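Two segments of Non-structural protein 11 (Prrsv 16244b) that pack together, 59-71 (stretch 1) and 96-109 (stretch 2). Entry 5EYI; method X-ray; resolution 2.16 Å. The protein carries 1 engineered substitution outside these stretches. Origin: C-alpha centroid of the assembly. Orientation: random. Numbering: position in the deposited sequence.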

ATOM      1  N   ILE A  59      28.164 -22.398  -4.115  1.00 31.85           N
ATOM      2  CA  ILE A  59      28.709 -23.281  -5.159  1.00 31.96           C
ATOM      3  C   ILE A  59      28.963 -22.584  -6.494  1.00 31.78           C
ATOM      4  O   ILE A  59      29.512 -23.195  -7.399  1.00 33.01           O
ATOM      5  CB  ILE A  59      27.822 -24.526  -5.383  1.00 32.64           C
ATOM      6  CG1 ILE A  59      26.439 -24.157  -5.938  1.00 33.58           C
ATOM      7  CG2 ILE A  59      27.677 -25.314  -4.087  1.00 32.70           C
ATOM      8  CD1 ILE A  59      25.604 -25.371  -6.316  1.00 33.97           C
ATOM      9  N   HIS A  60      28.572 -21.321  -6.612  1.00 33.06           N
ATOM     10  CA  HIS A  60      28.674 -20.571  -7.864  1.00 34.25           C
ATOM     11  C   HIS A  60      28.590 -19.095  -7.503  1.00 35.44           C
ATOM     12  O   HIS A  60      28.129 -18.764  -6.412  1.00 34.28           O
ATOM     13  CB  HIS A  60      27.518 -20.951  -8.797  1.00 35.25           C
ATOM     14  CG  HIS A  60      27.727 -20.566 -10.233  1.00 34.72           C
ATOM     15  ND1 HIS A  60      27.387 -19.330 -10.737  1.00 33.55           N
ATOM     16  CD2 HIS A  60      28.211 -21.275 -11.279  1.00 34.76           C
ATOM     17  CE1 HIS A  60      27.672 -19.283 -12.024  1.00 34.41           C
ATOM     18  NE2 HIS A  60      28.169 -20.453 -12.379  1.00 35.69           N
ATOM     19  N   LYS A  61      29.012 -18.218  -8.414  1.00 37.35           N
ATOM     20  CA  LYS A  61      28.881 -16.761  -8.240  1.00 40.76           C
ATOM     21  C   LYS A  61      27.427 -16.276  -8.052  1.00 38.86           C
ATOM     22  O   LYS A  61      27.188 -15.221  -7.463  1.00 38.68           O
ATOM     23  CB  LYS A  61      29.520 -16.032  -9.446  1.00 45.49           C
ATOM     24  CG  LYS A  61      29.494 -14.496  -9.417  1.00 49.86           C
ATOM     25  CD  LYS A  61      30.061 -13.905  -8.119  1.00 54.64           C
ATOM     26  CE  LYS A  61      29.952 -12.382  -8.062  1.00 56.76           C
ATOM     27  NZ  LYS A  61      31.091 -11.692  -8.737  1.00 57.27           N
ATOM     28  N   TYR A  62      26.474 -17.062  -8.537  1.00 37.49           N
ATOM     29  CA  TYR A  62      25.064 -16.740  -8.522  1.00 36.54           C
ATOM     30  C   TYR A  62      24.341 -17.499  -7.405  1.00 32.84           C
ATOM     31  O   TYR A  62      23.112 -17.441  -7.330  1.00 30.82           O
ATOM     32  CB  TYR A  62      24.431 -17.097  -9.871  1.00 39.79           C
ATOM     33  CG  TYR A  62      24.914 -16.314 -11.085  1.00 43.85           C
ATOM     34  CD1 TYR A  62      25.376 -14.990 -10.980  1.00 46.33           C
ATOM     35  CD2 TYR A  62      24.853 -16.886 -12.357  1.00 44.85           C
ATOM     36  CE1 TYR A  62      25.787 -14.283 -12.105  1.00 48.89           C
ATOM     37  CE2 TYR A  62      25.258 -16.187 -13.486  1.00 47.11           C
ATOM     38  CZ  TYR A  62      25.725 -14.888 -13.361  1.00 48.96           C
ATOM     39  OH  TYR A  62      26.126 -14.200 -14.484  1.00 46.94           O
ATOM     40  N   SER A  63      25.086 -18.218  -6.558  1.00 28.78           N
ATOM     41  CA  SER A  63      24.537 -18.744  -5.316  1.00 27.59           C
ATOM     42  C   SER A  63      24.026 -17.575  -4.488  1.00 27.88           C
ATOM     43  O   SER A  63      24.755 -16.614  -4.248  1.00 29.39           O
ATOM     44  CB  SER A  63      25.578 -19.520  -4.510  1.00 26.41           C
ATOM     45  OG  SER A  63      25.909 -20.723  -5.157  1.00 25.02           O
ATOM     46  N   ARG A  64      22.763 -17.665  -4.090  1.00 27.63           N
ATOM     47  CA  ARG A  64      22.084 -16.636  -3.319  1.00 28.01           C
ATOM     48  C   ARG A  64      22.049 -17.115  -1.873  1.00 26.48           C
ATOM     49  O   ARG A  64      21.512 -18.193  -1.588  1.00 24.65           O
ATOM     50  CB  ARG A  64      20.664 -16.445  -3.873  1.00 30.41           C
ATOM     51  CG  ARG A  64      19.661 -15.723  -2.981  1.00 32.46           C
ATOM     52  CD  ARG A  64      19.981 -14.253  -2.845  1.00 34.64           C
ATOM     53  NE  ARG A  64      19.875 -13.587  -4.135  1.00 35.49           N
ATOM     54  CZ  ARG A  64      20.382 -12.394  -4.410  1.00 37.69           C
ATOM     55  NH1 ARG A  64      21.017 -11.690  -3.476  1.00 40.87           N
ATOM     56  NH2 ARG A  64      20.243 -11.891  -5.628  1.00 37.98           N
ATOM     57  N   ALA A  65      22.622 -16.313  -0.975  1.00 25.17           N
ATOM     58  CA  ALA A  65      22.552 -16.556   0.460  1.00 24.99           C
ATOM     59  C   ALA A  65      21.132 -16.288   0.964  1.00 24.27           C
ATOM     60  O   ALA A  65      20.617 -15.184   0.808  1.00 24.09           O
ATOM     61  CB  ALA A  65      23.540 -15.654   1.190  1.00 25.59           C
ATOM     62  N   CYS A  66      20.505 -17.297   1.563  1.00 23.50           N
ATOM     63  CA  CYS A  66      19.149 -17.149   2.094  1.00 22.97           C
ATOM     64  C   CYS A  66      19.215 -16.887   3.592  1.00 22.72           C
ATOM     65  O   CYS A  66      19.257 -17.814   4.405  1.00 23.10           O
ATOM     66  CB  CYS A  66      18.315 -18.368   1.746  1.00 22.64           C
ATOM     67  SG  CYS A  66      18.222 -18.612  -0.041  1.00 23.24           S
ATOM     68  N   ILE A  67      19.222 -15.602   3.933  1.00 22.65           N
ATOM     69  CA  ILE A  67      19.531 -15.128   5.282  1.00 22.90           C
ATOM     70  C   ILE A  67      18.287 -15.063   6.156  1.00 21.84           C
ATOM     71  O   ILE A  67      17.302 -14.432   5.793  1.00 22.17           O
ATOM     72  CB  ILE A  67      20.192 -13.730   5.237  1.00 23.66           C
ATOM     73  CG1 ILE A  67      21.482 -13.773   4.397  1.00 25.29           C
ATOM     74  CG2 ILE A  67      20.511 -13.243   6.649  1.00 24.12           C
ATOM     75  CD1 ILE A  67      22.002 -12.416   3.949  1.00 25.61           C
ATOM     76  N   GLY A  68      18.347 -15.700   7.321  1.00 21.08           N
ATOM     77  CA  GLY A  68      17.231 -15.693   8.272  1.00 20.80           C
ATOM     78  C   GLY A  68      16.007 -16.512   7.889  1.00 20.58           C
ATOM     79  O   GLY A  68      14.944 -16.349   8.487  1.00 20.58           O
ATOM     80  N   ALA A  69      16.151 -17.405   6.911  1.00 19.61           N
ATOM     81  CA  ALA A  69      15.032 -18.165   6.410  1.00 19.39           C
ATOM     82  C   ALA A  69      14.834 -19.397   7.275  1.00 19.35           C
ATOM     83  O   ALA A  69      15.791 -19.983   7.772  1.00 19.00           O
ATOM     84  CB  ALA A  69      15.280 -18.580   4.973  1.00 19.15           C
ATOM     85  N   GLY A  70      13.584 -19.807   7.438  1.00 19.08           N
ATOM     86  CA  GLY A  70      13.302 -21.123   7.998  1.00 19.03           C
ATOM     87  C   GLY A  70      13.896 -22.161   7.070  1.00 19.04           C
ATOM     88  O   GLY A  70      14.105 -21.901   5.885  1.00 18.16           O
ATOM     89  N   TYR A  71      14.218 -23.325   7.611  1.00 20.05           N
ATOM     90  CA  TYR A  71      14.887 -24.354   6.823  1.00 20.92           C
ATOM     91  C   TYR A  71      14.640 -25.712   7.407  1.00 21.22           C
ATOM     92  O   TYR A  71      14.177 -25.837   8.537  1.00 21.10           O
ATOM     93  CB  TYR A  71      16.395 -24.072   6.718  1.00 21.57           C
ATOM     94  CG  TYR A  71      17.157 -24.147   8.030  1.00 22.53           C
ATOM     95  CD1 TYR A  71      17.840 -25.306   8.396  1.00 22.97           C
ATOM     96  CD2 TYR A  71      17.204 -23.061   8.900  1.00 23.70           C
ATOM     97  CE1 TYR A  71      18.536 -25.389   9.595  1.00 23.60           C
ATOM     98  CE2 TYR A  71      17.898 -23.131  10.107  1.00 24.27           C
ATOM     99  CZ  TYR A  71      18.570 -24.299  10.441  1.00 24.43           C
ATOM    100  OH  TYR A  71      19.261 -24.383  11.622  1.00 25.30           O
ATOM    101  N   GLU A  96      22.760 -23.910 -17.141  1.00 41.42           N
ATOM    102  CA  GLU A  96      23.390 -22.619 -16.856  1.00 42.42           C
ATOM    103  C   GLU A  96      22.841 -22.013 -15.566  1.00 40.61           C
ATOM    104  O   GLU A  96      21.624 -21.924 -15.391  1.00 38.98           O
ATOM    105  CB  GLU A  96      23.131 -21.631 -18.002  1.00 44.09           C
ATOM    106  CG  GLU A  96      23.444 -22.174 -19.392  1.00 46.89           C
ATOM    107  CD  GLU A  96      23.557 -21.077 -20.438  1.00 47.22           C
ATOM    108  N   ALA A  97      23.743 -21.577 -14.690  1.00 38.91           N
ATOM    109  CA  ALA A  97      23.375 -20.892 -13.458  1.00 38.44           C
ATOM    110  C   ALA A  97      22.705 -19.560 -13.773  1.00 38.70           C
ATOM    111  O   ALA A  97      23.168 -18.824 -14.637  1.00 39.11           O
ATOM    112  CB  ALA A  97      24.602 -20.665 -12.590  1.00 37.74           C
ATOM    113  N   GLN A  98      21.609 -19.268 -13.081  1.00 38.95           N
ATOM    114  CA  GLN A  98      20.865 -18.035 -13.286  1.00 40.78           C
ATOM    115  C   GLN A  98      21.045 -17.114 -12.103  1.00 40.35           C
ATOM    116  O   GLN A  98      21.231 -17.572 -10.982  1.00 39.52           O
ATOM    117  CB  GLN A  98      19.373 -18.338 -13.444  1.00 42.81           C
ATOM    118  CG  GLN A  98      19.030 -19.289 -14.575  1.00 45.14           C
ATOM    119  CD  GLN A  98      19.548 -18.815 -15.913  1.00 47.58           C
ATOM    120  OE1 GLN A  98      20.343 -19.497 -16.571  1.00 49.04           O
ATOM    121  NE2 GLN A  98      19.117 -17.627 -16.315  1.00 48.10           N
ATOM    122  N   LEU A  99      20.969 -15.814 -12.359  1.00 40.39           N
ATOM    123  CA  LEU A  99      20.896 -14.823 -11.297  1.00 43.06           C
ATOM    124  C   LEU A  99      19.537 -14.962 -10.614  1.00 41.59           C
ATOM    125  O   LEU A  99      18.510 -14.968 -11.291  1.00 42.32           O
ATOM    126  CB  LEU A  99      21.038 -13.406 -11.862  1.00 46.21           C
ATOM    127  CG  LEU A  99      21.556 -12.363 -10.866  1.00 50.83           C
ATOM    128  CD1 LEU A  99      23.077 -12.447 -10.789  1.00 51.82           C
ATOM    129  CD2 LEU A  99      21.100 -10.952 -11.237  1.00 52.28           C
ATOM    130  N   LEU A 100      19.533 -15.092  -9.289  1.00 38.52           N
ATOM    131  CA  LEU A 100      18.289 -15.088  -8.522  1.00 36.46           C
ATOM    132  C   LEU A 100      18.007 -13.674  -8.035  1.00 35.00           C
ATOM    133  O   LEU A 100      18.943 -12.946  -7.715  1.00 34.54           O
ATOM    134  CB  LEU A 100      18.370 -16.046  -7.330  1.00 36.84           C
ATOM    135  CG  LEU A 100      18.183 -17.532  -7.640  1.00 36.12           C
ATOM    136  CD1 LEU A 100      18.614 -18.369  -6.444  1.00 36.37           C
ATOM    137  CD2 LEU A 100      16.737 -17.846  -8.010  1.00 35.96           C
ATOM    138  N   PRO A 101      16.723 -13.281  -7.972  1.00 33.76           N
ATOM    139  CA  PRO A 101      16.385 -11.952  -7.473  1.00 33.85           C
ATOM    140  C   PRO A 101      16.496 -11.835  -5.952  1.00 34.15           C
ATOM    141  O   PRO A 101      16.685 -12.831  -5.252  1.00 33.57           O
ATOM    142  CB  PRO A 101      14.934 -11.767  -7.927  1.00 34.09           C
ATOM    143  CG  PRO A 101      14.387 -13.145  -7.986  1.00 33.95           C
ATOM    144  CD  PRO A 101      15.526 -14.012  -8.429  1.00 34.07           C
ATOM    145  N   GLU A 102      16.385 -10.607  -5.466  1.00 34.71           N
ATOM    146  CA  GLU A 102      16.416 -10.318  -4.036  1.00 36.59           C
ATOM    147  C   GLU A 102      15.042 -10.625  -3.454  1.00 32.14           C
ATOM    148  O   GLU A 102      14.024 -10.369  -4.098  1.00 31.31           O
ATOM    149  CB  GLU A 102      16.739  -8.840  -3.785  1.00 41.07           C
ATOM    150  CG  GLU A 102      18.067  -8.339  -4.356  1.00 45.72           C
ATOM    151  CD  GLU A 102      19.277  -8.650  -3.490  1.00 50.37           C
ATOM    152  OE1 GLU A 102      20.397  -8.723  -4.051  1.00 55.96           O
ATOM    153  OE2 GLU A 102      19.132  -8.805  -2.256  1.00 54.79           O
ATOM    154  N   THR A 103      15.016 -11.166  -2.241  1.00 28.34           N
ATOM    155  CA  THR A 103      13.753 -11.475  -1.560  1.00 27.02           C
ATOM    156  C   THR A 103      13.914 -11.449  -0.050  1.00 25.45           C
ATOM    157  O   THR A 103      15.012 -11.641   0.453  1.00 25.88           O
ATOM    158  CB  THR A 103      13.194 -12.864  -1.992  1.00 25.11           C
ATOM    159  OG1 THR A 103      11.906 -13.077  -1.404  1.00 23.72           O
ATOM    160  CG2 THR A 103      14.108 -13.994  -1.576  1.00 24.40           C
ATOM    161  N   VAL A 104      12.816 -11.205   0.662  1.00 24.72           N
ATOM    162  CA  VAL A 104      12.763 -11.512   2.089  1.00 24.88           C
ATOM    163  C   VAL A 104      12.284 -12.956   2.240  1.00 22.13           C
ATOM    164  O   VAL A 104      11.720 -13.543   1.304  1.00 20.06           O
ATOM    165  CB  VAL A 104      11.919 -10.501   2.921  1.00 26.81           C
ATOM    166  CG1 VAL A 104      12.404  -9.081   2.672  1.00 28.49           C
ATOM    167  CG2 VAL A 104      10.435 -10.580   2.629  1.00 27.59           C
ATOM    168  N   PHE A 105      12.521 -13.521   3.422  1.00 20.54           N
ATOM    169  CA  PHE A 105      12.243 -14.931   3.671  1.00 19.82           C
ATOM    170  C   PHE A 105      11.311 -15.131   4.849  1.00 19.00           C
ATOM    171  O   PHE A 105      11.394 -14.424   5.845  1.00 19.64           O
ATOM    172  CB  PHE A 105      13.558 -15.690   3.884  1.00 19.83           C
ATOM    173  CG  PHE A 105      14.344 -15.882   2.618  1.00 20.05           C
ATOM    174  CD1 PHE A 105      14.007 -16.894   1.734  1.00 20.00           C
ATOM    175  CD2 PHE A 105      15.401 -15.041   2.300  1.00 20.08           C
ATOM    176  CE1 PHE A 105      14.711 -17.067   0.555  1.00 20.62           C
ATOM    177  CE2 PHE A 105      16.107 -15.208   1.121  1.00 20.04           C
ATOM    178  CZ  PHE A 105      15.767 -16.223   0.250  1.00 20.36           C
ATOM    179  N   SER A 106      10.418 -16.102   4.728  1.00 18.41           N
ATOM    180  CA  SER A 106       9.654 -16.594   5.867  1.00 17.97           C
ATOM    181  C   SER A 106      10.608 -17.289   6.827  1.00 17.81           C
ATOM    182  O   SER A 106      11.604 -17.883   6.408  1.00 17.93           O
ATOM    183  CB  SER A 106       8.580 -17.579   5.416  1.00 17.88           C
ATOM    184  OG  SER A 106       7.578 -16.918   4.675  1.00 18.40           O
ATOM    185  N   THR A 107      10.279 -17.245   8.110  1.00 17.68           N
ATOM    186  CA  THR A 107      11.209 -17.641   9.172  1.00 17.67           C
ATOM    187  C   THR A 107      11.056 -19.067   9.673  1.00 17.76           C
ATOM    188  O   THR A 107      11.817 -19.490  10.544  1.00 18.66           O
ATOM    189  CB  THR A 107      11.048 -16.700  10.368  1.00 17.50           C
ATOM    190  OG1 THR A 107       9.677 -16.707  10.785  1.00 17.29           O
ATOM    191  CG2 THR A 107      11.460 -15.300   9.980  1.00 17.65           C
ATOM    192  N   GLY A 108      10.075 -19.803   9.153  1.00 17.92           N
ATOM    193  CA  GLY A 108       9.781 -21.158   9.620  1.00 17.31           C
ATOM    194  C   GLY A 108       8.839 -21.229  10.804  1.00 17.30           C
ATOM    195  O   GLY A 108       8.473 -22.333  11.242  1.00 16.39           O
ATOM    196  N   ARG A 109       8.413 -20.076  11.318  1.00 17.34           N
ATOM    197  CA  ARG A 109       7.567 -20.052  12.520  1.00 18.04           C
ATOM    198  C   ARG A 109       6.186 -20.650  12.288  1.00 19.05           C
ATOM    199  O   ARG A 109       5.646 -21.348  13.166  1.00 18.55           O
ATOM    200  CB  ARG A 109       7.434 -18.635  13.065  1.00 17.94           C
ATOM    201  CG  ARG A 109       8.618 -18.252  13.921  1.00 17.99           C
ATOM    202  CD  ARG A 109       8.483 -16.853  14.454  1.00 17.67           C
ATOM    203  NE  ARG A 109       8.742 -15.849  13.436  1.00 17.58           N
ATOM    204  CZ  ARG A 109       8.818 -14.542  13.677  1.00 17.54           C
ATOM    205  NH1 ARG A 109       8.676 -14.084  14.923  1.00 17.32           N
ATOM    206  NH2 ARG A 109       9.054 -13.699  12.676  1.00 16.92           N
TER
HETATM  207  O   HOH W   1      21.292 -19.129  -8.812  1.00 24.35           O
HETATM  208  O   HOH W   2      21.783 -15.135  -7.637  1.00 29.36           O

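The apolar centre of the contact is the ring of Phe105, a buried residue whose CA-to-CB bond points toward stretch 1 and of which 99 Å² is covered by that stretch. Cys66 CB sits over one face of the ring, 4.0 Å from the Phe105 centroid and 25° off the ring normal, which satisfies a CH-pi contact. The sulfur is placed differently: Cys66 SG lies 4.3 Å from the same centroid, 48° off the normal, so its approach is oblique, and it reaches to 3.4 Å from Phe105 CZ. At the other end of the side chain, Ala69 CB meets Phe105 CB at 3.5 Å. A cysteine and an alanine suit these places because both are small and apolar enough to lie close against the phenylalanine.

Next to this centre the backbones come together. Gly70 N donates to Ser106 O at 2.9 Å with an N-H...O angle of 168°, and Ala69 CA approaches the same Ser106 O at 3.4 Å in a CA-H...O contact. The CA atoms of Gly70 and Gly108 are 3.9 Å apart, an approach that leaves no room for a side chain on Gly70: an ideal CB there would stand 2.5 Å from Gly108 CA. Gly108, at the N-cap position before a helix, has a phi of 87° and a psi of -2°, at which a CB would jam against the preceding carbonyl oxygen.

A second apolar patch is built on Ala97. Ala97 CB lies 3.5 Å from the centroid of the His60 ring, 14° off the normal, and 3.8 Å from Tyr62 CD2; the small methyl group thus serves two rings. Tyr62 CD1 also touches Leu99 CD1 at 3.4 Å. The type I turn from His60 to Ser63, closed by Ser63 N to His60 O at 3.1 Å, carries both rings, and Tyr62 N donates to His60 ND1 at 3.3 Å.

Two waters join the backbones here. Water 1 donates to Tyr62 O (2.9 Å) and Gln98 O (2.7 Å); water 2 donates to Tyr62 O (2.7 Å) and accepts from Leu100 N (2.8 Å).

Arg64 forms the polar edge. Arg64 CB packs 3.8 Å from Leu100 CD1, while the t, p, p chain folds the guanidinium onto stretch 2. Arg64 NH2 donates to Leu100 O at 2.7 Å and 167°, near the guanidinium plane. Arg64 NH1 forms a salt bridge with Glu102 OE1 at 3.1 Å, although the 132° angle makes that hydrogen bond weak.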